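Side-chain contacts in OXA-46 oxacillinase (Pseudomonas aeruginosa, PDB 3IF6), which probably hydrolyses beta-lactams to substituted beta-amino acids, as a serine beta-lactamase of class D: residues P151-G156 / D161-I166; A47-A52 / F174-Y179; F74-T79 / D195-E200. One frame throughout, in Å; residues are numbered along the deposited sequence.

Contact 1. Residues P151-G156 / D161-I166; sequences PSTIKG and DGNLKI
Asn163 reaches across to the backbone of Thr153: its OD1 takes the N-H of Thr153 at 2.8 Å, with an N-H...O angle of 161°. The bond is fairly straight, but the donor stands well above the amide's carbonyl plane, 58° out of it, so no lone pair is met squarely. Nearby, the Thr153 methyl lies 3.5 Å (CG2 to ND2) from the same amide. It gets there because OG1 of Thr153 points opposite the backbone N (chi1 175°), which puts CG2 in the crowded position between N and the carbonyl carbon. On the inner side the fit is close. The Pro151 ring comes down on the Asn163 main chain, its CB 3.3 Å from the Asn163 carbonyl O and 3.7 Å from CB of Asn163. Leu164 only grazes CG of this ring; its side chain turns instead to Phe74, Tyr146 and Leu141, the last on helix 122-144. Pro151 O accepts a hydrogen bond from Arg138 NH1 on that helix.

The other end is loose and wet. Asp161 does not touch Gly156 closely; one water spans the gap, donating to Asp161 OD2 and accepting, 3.2 Å away, from Gly156 N. Asp161 works mainly within its own segment: OD1 receives the backbone N-H of Asn163 at 2.9 Å, an Asx turn, and also an N-H of Asn163 ND2 at 3.3 Å, both from one face of the carboxylate. The Asn163 amide is therefore tied at both ends, ND2 to Asp161 and OD1 to Thr153, which should fix its rotation. In a class D beta-lactamase, this long irregular connection between helix 122-144 and strand 166-167, which carries the Tyr146-Gly-Asn148 motif near its start, corresponds to the omega loop bordering the active site.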
loop_
_atom_site.group_PDB
_atom_site.type_symbol
_atom_site.label_atom_id
_atom_site.label_comp_id
_atom_site.label_asym_id
_atom_site.label_seq_id
_atom_site.Cartn_x
_atom_site.Cartn_y
_atom_site.Cartn_z
ATOM N N PRO B 151 12.402 18.077 23.477
ATOM C CA PRO B 151 11.816 17.466 24.631
ATOM C C PRO B 151 12.813 17.745 25.672
ATOM O O PRO B 151 13.977 17.826 25.374
ATOM C CB PRO B 151 11.826 15.996 24.256
ATOM C CG PRO B 151 11.861 16.002 22.813
ATOM C CD PRO B 151 12.757 17.070 22.475
ATOM N N SER B 152 12.368 17.930 26.882
ATOM C CA SER B 152 13.315 18.158 27.911
ATOM C C SER B 152 14.200 16.905 28.008
ATOM O O SER B 152 15.403 17.015 28.145
ATOM C CB SER B 152 12.583 18.453 29.204
ATOM O OG SER B 152 13.164 17.762 30.276
ATOM N N THR B 153 13.652 15.716 27.899
ATOM C CA THR B 153 14.531 14.563 27.886
ATOM C C THR B 153 14.172 13.580 26.784
ATOM O O THR B 153 13.131 13.686 26.205
ATOM C CB THR B 153 14.822 13.973 29.294
ATOM O OG1 THR B 153 15.597 12.781 29.191
ATOM C CG2 THR B 153 13.584 13.696 30.048
ATOM N N ILE B 154 15.083 12.687 26.441
ATOM C CA ILE B 154 14.884 11.783 25.299
ATOM C C ILE B 154 15.554 10.426 25.484
ATOM O O ILE B 154 15.587 9.619 24.547
ATOM C CB ILE B 154 15.331 12.444 23.972
ATOM C CG1 ILE B 154 14.113 12.814 23.137
ATOM C CG2 ILE B 154 16.266 11.547 23.175
ATOM C CD1 ILE B 154 14.456 13.396 21.786
ATOM N N LYS B 155 16.075 10.184 26.691
ATOM C CA LYS B 155 16.735 8.916 27.027
ATOM C C LYS B 155 15.725 7.771 27.136
ATOM O O LYS B 155 16.104 6.605 26.970
ATOM C CB LYS B 155 17.535 9.017 28.338
ATOM C CG LYS B 155 18.631 10.062 28.344
ATOM C CD LYS B 155 19.214 10.244 29.749
ATOM C CE LYS B 155 20.618 9.635 29.872
ATOM N NZ LYS B 155 21.657 10.509 29.244
ATOM N N GLY B 156 14.458 8.113 27.412
ATOM C CA GLY B 156 13.352 7.136 27.473
ATOM C C GLY B 156 12.451 7.119 26.237
ATOM O O GLY B 156 12.828 7.653 25.184
ATOM N N ASP B 161 5.966 9.019 26.725
ATOM C CA ASP B 161 6.202 9.359 28.151
ATOM C C ASP B 161 5.924 10.835 28.511
ATOM O O ASP B 161 6.046 11.227 29.674
ATOM C CB ASP B 161 7.633 8.950 28.601
ATOM C CG ASP B 161 8.734 9.861 28.027
ATOM O OD1 ASP B 161 8.438 10.829 27.313
ATOM O OD2 ASP B 161 9.918 9.613 28.269
ATOM N N GLY B 162 5.589 11.642 27.502
ATOM C CA GLY B 162 5.200 13.026 27.691
ATOM C C GLY B 162 6.206 13.990 27.103
ATOM O O GLY B 162 5.879 15.146 26.809
ATOM N N ASN B 163 7.441 13.534 26.915
ATOM C CA ASN B 163 8.461 14.450 26.436
ATOM C C ASN B 163 8.194 15.015 25.055
ATOM O O ASN B 163 8.615 16.115 24.750
ATOM C CB ASN B 163 9.845 13.848 26.552
ATOM C CG ASN B 163 10.435 14.061 27.926
ATOM O OD1 ASN B 163 10.921 15.153 28.235
ATOM N ND2 ASN B 163 10.375 13.040 28.769
ATOM N N LEU B 164 7.453 14.288 24.228
ATOM C CA LEU B 164 7.189 14.764 22.877
ATOM C C LEU B 164 5.715 14.860 22.699
ATOM O O LEU B 164 4.984 13.952 23.060
ATOM C CB LEU B 164 7.798 13.838 21.815
ATOM C CG LEU B 164 7.541 14.239 20.364
ATOM C CD1 LEU B 164 8.503 15.375 19.915
ATOM C CD2 LEU B 164 7.638 13.019 19.460
ATOM N N LYS B 165 5.274 15.983 22.158
ATOM C CA LYS B 165 3.851 16.229 21.997
ATOM C C LYS B 165 3.654 16.862 20.655
ATOM O O LYS B 165 4.533 17.569 20.169
ATOM C CB LYS B 165 3.293 17.096 23.127
ATOM C CG LYS B 165 3.422 16.461 24.519
ATOM C CD LYS B 165 2.121 16.517 25.300
ATOM C CE LYS B 165 2.153 17.552 26.395
ATOM N NZ LYS B 165 2.593 16.998 27.708
ATOM N N ILE B 166 2.520 16.556 20.041
ATOM C CA ILE B 166 2.193 17.061 18.724
ATOM C C ILE B 166 0.690 17.257 18.694
ATOM O O ILE B 166 -0.022 16.691 19.519
ATOM C CB ILE B 166 2.668 16.086 17.580
ATOM C CG1 ILE B 166 2.615 16.807 16.215
ATOM C CG2 ILE B 166 1.907 14.730 17.636
ATOM C CD1 ILE B 166 2.719 15.934 14.968
HETATM O O HOH W 1 12.521 10.655 27.475
#

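Contact 2. Residues A47-A52 / F174-Y179; sequences ADERQA and FLRKLY
The Arg176 guanidinium carries the Glu49 carboxylate over one face, CD of Glu49 3.3 Å above the plane and displaced toward the rim, although OE2 is placed too close in the model for its position to be sure. As modelled, the two planes are 71° apart and the groups do not pair side by side. The methyl of Ala47 approaches the same guanidinium obliquely, CB being 3.4 Å from NH2 of Arg176. Just past the strand end, the Arg50 guanidinium has CG of the Asp48 carboxylate at its edge, in plane.

The setting is the central sheet of the serine beta-lactamase fold: strand 42-48 ends here and turns toward its antiparallel neighbour 55-58, while helix 168-179 packs on the sheet, with Tyr179 edge-to-face against Trp223 and Phe232. Arg176 leaves that helix with CG opposite the backbone N (chi1 -167°), then bends at its third torsion, bringing the guanidinium to the strand end. Glu49 meets it with a chain extended beyond CG. Charge holds the pair as a salt bridge between Glu49 OE2 and Arg176 NH1, its exact geometry uncertain. The other oxygen, OE1, forms a salt bridge with Arg180; two arginines thus border this buried carboxylate, which would tend to keep it ionised.

At the strand end the chain is braced internally. Asp48 OD1 accepts the backbone N-H of Arg50 at 3.2 Å, closing an Asx turn, and Asp48 OD2 forms a salt bridge with Arg50 NH2 at 2.7 Å, the oxygen close to the guanidinium plane.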
loop_
_atom_site.group_PDB
_atom_site.type_symbol
_atom_site.label_atom_id
_atom_site.label_comp_id
_atom_site.label_asym_id
_atom_site.label_seq_id
_atom_site.Cartn_x
_atom_site.Cartn_y
_atom_site.Cartn_z
ATOM N N ALA B 47 -8.276 17.584 6.267
ATOM C CA ALA B 47 -7.792 18.252 5.066
ATOM C C ALA B 47 -8.206 17.520 3.790
ATOM O O ALA B 47 -7.470 16.678 3.289
ATOM C CB ALA B 47 -6.285 18.389 5.129
ATOM N N ASP B 48 -9.328 17.899 3.209
ATOM C CA ASP B 48 -9.810 17.283 1.992
ATOM C C ASP B 48 -9.267 17.980 0.758
ATOM O O ASP B 48 -9.506 19.132 0.528
ATOM C CB ASP B 48 -11.326 17.278 1.971
ATOM C CG ASP B 48 -11.848 16.786 0.711
ATOM O OD1 ASP B 48 -11.063 16.747 -0.220
ATOM O OD2 ASP B 48 -13.006 16.420 0.630
ATOM N N GLU B 49 -8.476 17.262 -0.014
ATOM C CA GLU B 49 -7.785 17.836 -1.147
ATOM C C GLU B 49 -8.084 17.328 -2.560
ATOM O O GLU B 49 -7.344 17.614 -3.480
ATOM C CB GLU B 49 -6.298 17.941 -0.841
ATOM C CG GLU B 49 -6.056 18.745 0.388
ATOM C CD GLU B 49 -4.622 18.788 0.817
ATOM O OE1 GLU B 49 -3.759 18.240 0.133
ATOM O OE2 GLU B 49 -4.349 19.402 1.850
ATOM N N ARG B 50 -9.154 16.572 -2.724
ATOM C CA ARG B 50 -9.513 16.045 -4.027
ATOM C C ARG B 50 -9.857 17.104 -5.074
ATOM O O ARG B 50 -9.396 17.074 -6.199
ATOM C CB ARG B 50 -10.679 15.098 -3.877
ATOM C CG ARG B 50 -10.500 14.040 -2.870
ATOM C CD ARG B 50 -11.789 13.339 -2.619
ATOM N NE ARG B 50 -12.480 13.904 -1.485
ATOM C CZ ARG B 50 -13.657 13.522 -1.046
ATOM N NH1 ARG B 50 -14.325 12.558 -1.617
ATOM N NH2 ARG B 50 -14.152 14.119 -0.020
ATOM N N GLN B 51 -10.645 18.074 -4.678
ATOM C CA GLN B 51 -10.966 19.223 -5.548
ATOM C C GLN B 51 -9.771 20.206 -5.701
ATOM O O GLN B 51 -8.851 20.245 -4.860
ATOM C CB GLN B 51 -12.233 19.942 -5.030
ATOM C CG GLN B 51 -13.397 18.986 -4.626
ATOM C CD GLN B 51 -13.229 18.335 -3.219
ATOM O OE1 GLN B 51 -12.311 18.676 -2.450
ATOM N NE2 GLN B 51 -14.131 17.406 -2.884
ATOM N N ALA B 52 -9.785 20.982 -6.786
ATOM C CA ALA B 52 -8.755 22.011 -7.059
ATOM C C ALA B 52 -8.490 22.924 -5.846
ATOM O O ALA B 52 -7.336 23.275 -5.545
ATOM C CB ALA B 52 -9.134 22.842 -8.305
ATOM N N PHE B 174 2.601 17.183 8.890
ATOM C CA PHE B 174 3.595 16.102 8.759
ATOM C C PHE B 174 3.188 15.074 7.715
ATOM O O PHE B 174 4.002 14.675 6.896
ATOM C CB PHE B 174 3.871 15.398 10.100
ATOM C CG PHE B 174 4.711 14.148 9.958
ATOM C CD1 PHE B 174 6.104 14.233 9.812
ATOM C CD2 PHE B 174 4.104 12.882 9.939
ATOM C CE1 PHE B 174 6.883 13.073 9.655
ATOM C CE2 PHE B 174 4.867 11.722 9.785
ATOM C CZ PHE B 174 6.262 11.813 9.640
ATOM N N LEU B 175 1.924 14.674 7.735
ATOM C CA LEU B 175 1.420 13.628 6.859
ATOM C C LEU B 175 1.363 14.091 5.436
ATOM O O LEU B 175 1.668 13.309 4.530
ATOM C CB LEU B 175 0.031 13.159 7.281
ATOM C CG LEU B 175 -0.178 12.442 8.601
ATOM C CD1 LEU B 175 -1.659 12.463 8.928
ATOM C CD2 LEU B 175 0.358 11.021 8.536
ATOM N N ARG B 176 0.935 15.343 5.231
ATOM C CA ARG B 176 0.905 15.941 3.888
ATOM C C ARG B 176 2.298 16.003 3.228
ATOM O O ARG B 176 2.434 15.707 2.041
ATOM C CB ARG B 176 0.202 17.301 3.870
ATOM C CG ARG B 176 -0.099 17.772 2.418
ATOM C CD ARG B 176 -0.757 19.156 2.331
ATOM N NE ARG B 176 -1.793 19.317 3.365
ATOM C CZ ARG B 176 -2.716 20.271 3.353
ATOM N NH1 ARG B 176 -2.760 21.142 2.334
ATOM N NH2 ARG B 176 -3.607 20.343 4.339
ATOM N N LYS B 177 3.316 16.359 4.006
ATOM C CA LYS B 177 4.705 16.272 3.542
ATOM C C LYS B 177 5.032 14.845 3.094
ATOM O O LYS B 177 5.553 14.649 2.002
ATOM C CB LYS B 177 5.710 16.716 4.623
ATOM C CG LYS B 177 5.608 18.182 5.106
ATOM C CD LYS B 177 6.042 18.253 6.560
ATOM C CE LYS B 177 6.543 19.622 6.994
ATOM N NZ LYS B 177 7.430 19.498 8.210
ATOM N N LEU B 178 4.708 13.866 3.936
ATOM C CA LEU B 178 5.006 12.459 3.694
ATOM C C LEU B 178 4.381 11.967 2.398
ATOM O O LEU B 178 5.071 11.390 1.553
ATOM C CB LEU B 178 4.547 11.595 4.880
ATOM C CG LEU B 178 4.726 10.069 4.800
ATOM C CD1 LEU B 178 6.157 9.629 4.435
ATOM C CD2 LEU B 178 4.278 9.407 6.086
ATOM N N TYR B 179 3.087 12.220 2.250
ATOM C CA TYR B 179 2.362 11.973 1.022
ATOM C C TYR B 179 3.023 12.536 -0.254
ATOM O O TYR B 179 2.982 11.885 -1.308
ATOM C CB TYR B 179 0.977 12.578 1.150
ATOM C CG TYR B 179 0.124 12.416 -0.068
ATOM C CD1 TYR B 179 -0.494 11.193 -0.352
ATOM C CD2 TYR B 179 -0.098 13.484 -0.936
ATOM C CE1 TYR B 179 -1.303 11.037 -1.458
ATOM C CE2 TYR B 179 -0.900 13.326 -2.058
ATOM C CZ TYR B 179 -1.498 12.093 -2.312
ATOM O OH TYR B 179 -2.314 11.924 -3.418
#

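Contact 3. Residues F74-T79 / D195-E200; sequences FKIPHT and DLMITE
Leu196 of helix 187-196 sends CD1 toward the methyl of Thr79, 4.2 Å from CG2, the two side chains meeting obliquely. The contact is light, and Thr79 can make it because its two branches divide the work: CG2 stands opposite the backbone N and faces Leu196, while OG1 (chi1 -59°) folds back to donate to Lys75 O at 2.7 Å. That carbonyl also accepts Thr79 N, so two donors one turn on grip it, and the threonine hydroxyl is bound into its own helix and is also hydrogen-bonded to Tyr125 OH of helix 122-144. Met117 of helix 113-118 touches both Leu196 and Thr79.

Met197 follows and makes the closer contact. Its chain runs extended to the sulfur, then bends at chi3 (65°), bringing CE to 3.7 Å from CD1 of Ile76. SD itself lies 4.0 Å from Ile76 CG2 as well as near CD1, so both branches of the isoleucine bear on the thioether, and the side chains cross at about a right angle. Leu178 of helix 168-179 packs against both partners in this buried, largely apolar junction.

Ile198 begins strand 198-201, its N-H hydrogen-bonded to Asp195 O at 3.1 Å across the turn. Thr199 and Glu200 then both face Leu207, a classic beta bulge in this strand, the outermost of the sheet within the chain. Helix 75-84 follows Ser72, the predicted acylation site, in the sequence Ser72-Thr-Phe-Lys75, the S-x-x-K motif of serine beta-lactamases and penicillin-binding proteins.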
loop_
_atom_site.group_PDB
_atom_site.type_symbol
_atom_site.label_atom_id
_atom_site.label_comp_id
_atom_site.label_asym_id
_atom_site.label_seq_id
_atom_site.Cartn_x
_atom_site.Cartn_y
_atom_site.Cartn_z
ATOM N N PHE B 74 3.678 7.917 16.369
ATOM C CA PHE B 74 5.100 8.252 16.168
ATOM C C PHE B 74 5.883 7.132 15.449
ATOM O O PHE B 74 7.072 7.305 15.139
ATOM C CB PHE B 74 5.777 8.586 17.507
ATOM C CG PHE B 74 7.174 9.185 17.361
ATOM C CD1 PHE B 74 7.342 10.514 16.969
ATOM C CD2 PHE B 74 8.311 8.420 17.607
ATOM C CE1 PHE B 74 8.627 11.067 16.806
ATOM C CE2 PHE B 74 9.604 8.956 17.443
ATOM C CZ PHE B 74 9.761 10.276 17.044
ATOM N N LYS B 75 5.223 5.991 15.194
ATOM C CA LYS B 75 5.835 4.860 14.444
ATOM C C LYS B 75 6.057 5.281 13.004
ATOM O O LYS B 75 7.004 4.827 12.357
ATOM C CB LYS B 75 4.982 3.591 14.499
ATOM C CG LYS B 75 5.028 2.825 15.828
ATOM C CD LYS B 75 4.065 1.635 15.764
ATOM C CE LYS B 75 4.285 0.655 16.898
ATOM N NZ LYS B 75 3.301 -0.460 16.813
ATOM N N ILE B 76 5.215 6.186 12.510
ATOM C CA ILE B 76 5.457 6.800 11.167
ATOM C C ILE B 76 6.815 7.556 11.043
ATOM O O ILE B 76 7.705 7.107 10.310
ATOM C CB ILE B 76 4.256 7.657 10.720
ATOM C CG1 ILE B 76 2.984 6.799 10.806
ATOM C CG2 ILE B 76 4.483 8.204 9.319
ATOM C CD1 ILE B 76 1.687 7.558 10.758
ATOM N N PRO B 77 6.992 8.697 11.754
ATOM C CA PRO B 77 8.350 9.297 11.678
ATOM C C PRO B 77 9.459 8.358 12.205
ATOM O O PRO B 77 10.570 8.304 11.625
ATOM C CB PRO B 77 8.243 10.546 12.573
ATOM C CG PRO B 77 6.993 10.331 13.447
ATOM C CD PRO B 77 6.064 9.489 12.606
ATOM N N HIS B 78 9.157 7.599 13.261
ATOM C CA HIS B 78 10.162 6.745 13.861
ATOM C C HIS B 78 10.781 5.754 12.877
ATOM O O HIS B 78 11.983 5.486 12.967
ATOM C CB HIS B 78 9.660 5.999 15.107
ATOM C CG HIS B 78 10.732 5.780 16.131
ATOM N ND1 HIS B 78 10.477 5.284 17.391
ATOM C CD2 HIS B 78 12.068 6.054 16.099
ATOM C CE1 HIS B 78 11.609 5.233 18.080
ATOM N NE2 HIS B 78 12.592 5.690 17.318
ATOM N N THR B 79 9.970 5.227 11.955
ATOM C CA THR B 79 10.422 4.211 11.012
ATOM C C THR B 79 11.369 4.823 9.959
ATOM O O THR B 79 12.419 4.247 9.628
ATOM C CB THR B 79 9.222 3.429 10.396
ATOM O OG1 THR B 79 8.489 2.803 11.453
ATOM C CG2 THR B 79 9.689 2.340 9.447
ATOM N N ASP B 195 3.646 2.510 2.746
ATOM C CA ASP B 195 3.141 1.182 2.441
ATOM C C ASP B 195 2.768 0.460 3.722
ATOM O O ASP B 195 1.738 -0.207 3.826
ATOM C CB ASP B 195 4.141 0.351 1.620
ATOM C CG ASP B 195 3.436 -0.748 0.822
ATOM O OD1 ASP B 195 3.010 -0.446 -0.315
ATOM O OD2 ASP B 195 3.247 -1.874 1.347
ATOM N N LEU B 196 3.626 0.640 4.709
ATOM C CA LEU B 196 3.421 0.076 6.012
ATOM C C LEU B 196 2.175 0.591 6.678
ATOM O O LEU B 196 1.604 -0.113 7.482
ATOM C CB LEU B 196 4.664 0.314 6.862
ATOM C CG LEU B 196 5.925 -0.287 6.221
ATOM C CD1 LEU B 196 7.145 0.119 7.002
ATOM C CD2 LEU B 196 5.775 -1.794 6.159
ATOM N N MET B 197 1.732 1.793 6.303
ATOM C CA MET B 197 0.509 2.420 6.826
ATOM C C MET B 197 -0.801 1.879 6.315
ATOM O O MET B 197 -1.868 2.174 6.897
ATOM C CB MET B 197 0.537 3.917 6.560
ATOM C CG MET B 197 1.586 4.614 7.406
ATOM S SD MET B 197 1.833 6.311 6.937
ATOM C CE MET B 197 0.195 6.999 7.372
ATOM N N ILE B 198 -0.759 1.092 5.237
ATOM C CA ILE B 198 -1.994 0.569 4.648
ATOM C C ILE B 198 -2.782 -0.277 5.651
ATOM O O ILE B 198 -2.303 -1.311 6.141
ATOM C CB ILE B 198 -1.739 -0.240 3.334
ATOM C CG1 ILE B 198 -1.117 0.660 2.256
ATOM C CG2 ILE B 198 -3.053 -0.944 2.861
ATOM C CD1 ILE B 198 -0.233 -0.052 1.307
ATOM N N THR B 199 -4.003 0.157 5.944
ATOM C CA THR B 199 -4.868 -0.660 6.762
ATOM C C THR B 199 -5.999 -1.266 5.955
ATOM O O THR B 199 -6.640 -2.209 6.393
ATOM C CB THR B 199 -5.424 0.128 8.002
ATOM O OG1 THR B 199 -6.435 1.049 7.572
ATOM C CG2 THR B 199 -4.325 0.899 8.634
ATOM N N GLU B 200 -6.272 -0.699 4.793
ATOM C CA GLU B 200 -7.445 -1.104 3.988
ATOM C C GLU B 200 -7.317 -0.465 2.648
ATOM O O GLU B 200 -6.645 0.545 2.533
ATOM C CB GLU B 200 -8.746 -0.630 4.609
ATOM C CG GLU B 200 -9.908 -1.566 4.353
ATOM C CD GLU B 200 -11.229 -1.054 4.926
ATOM O OE1 GLU B 200 -11.233 -0.352 5.980
ATOM O OE2 GLU B 200 -12.288 -1.401 4.342
#

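Along the chain the segments run 47-52, 74-79, 151-156, 161-166, 174-179 and 195-200. Contact 1 is thus a short loop nested inside the spans closed by contacts 2 and 3, which themselves cross. Centres of contacts 2 and 3 are 16 Å apart, those of 1 and 3 20 Å, and those of 1 and 2 27 Å. Contact 3 is the most central and touches both others, meeting contact 2 partly through Phe174, which packs on Ile76 and Pro77. Helix 75-84, which follows the predicted acylation site Ser72, thereby packs on helix 168-179, which in turn reaches the central sheet.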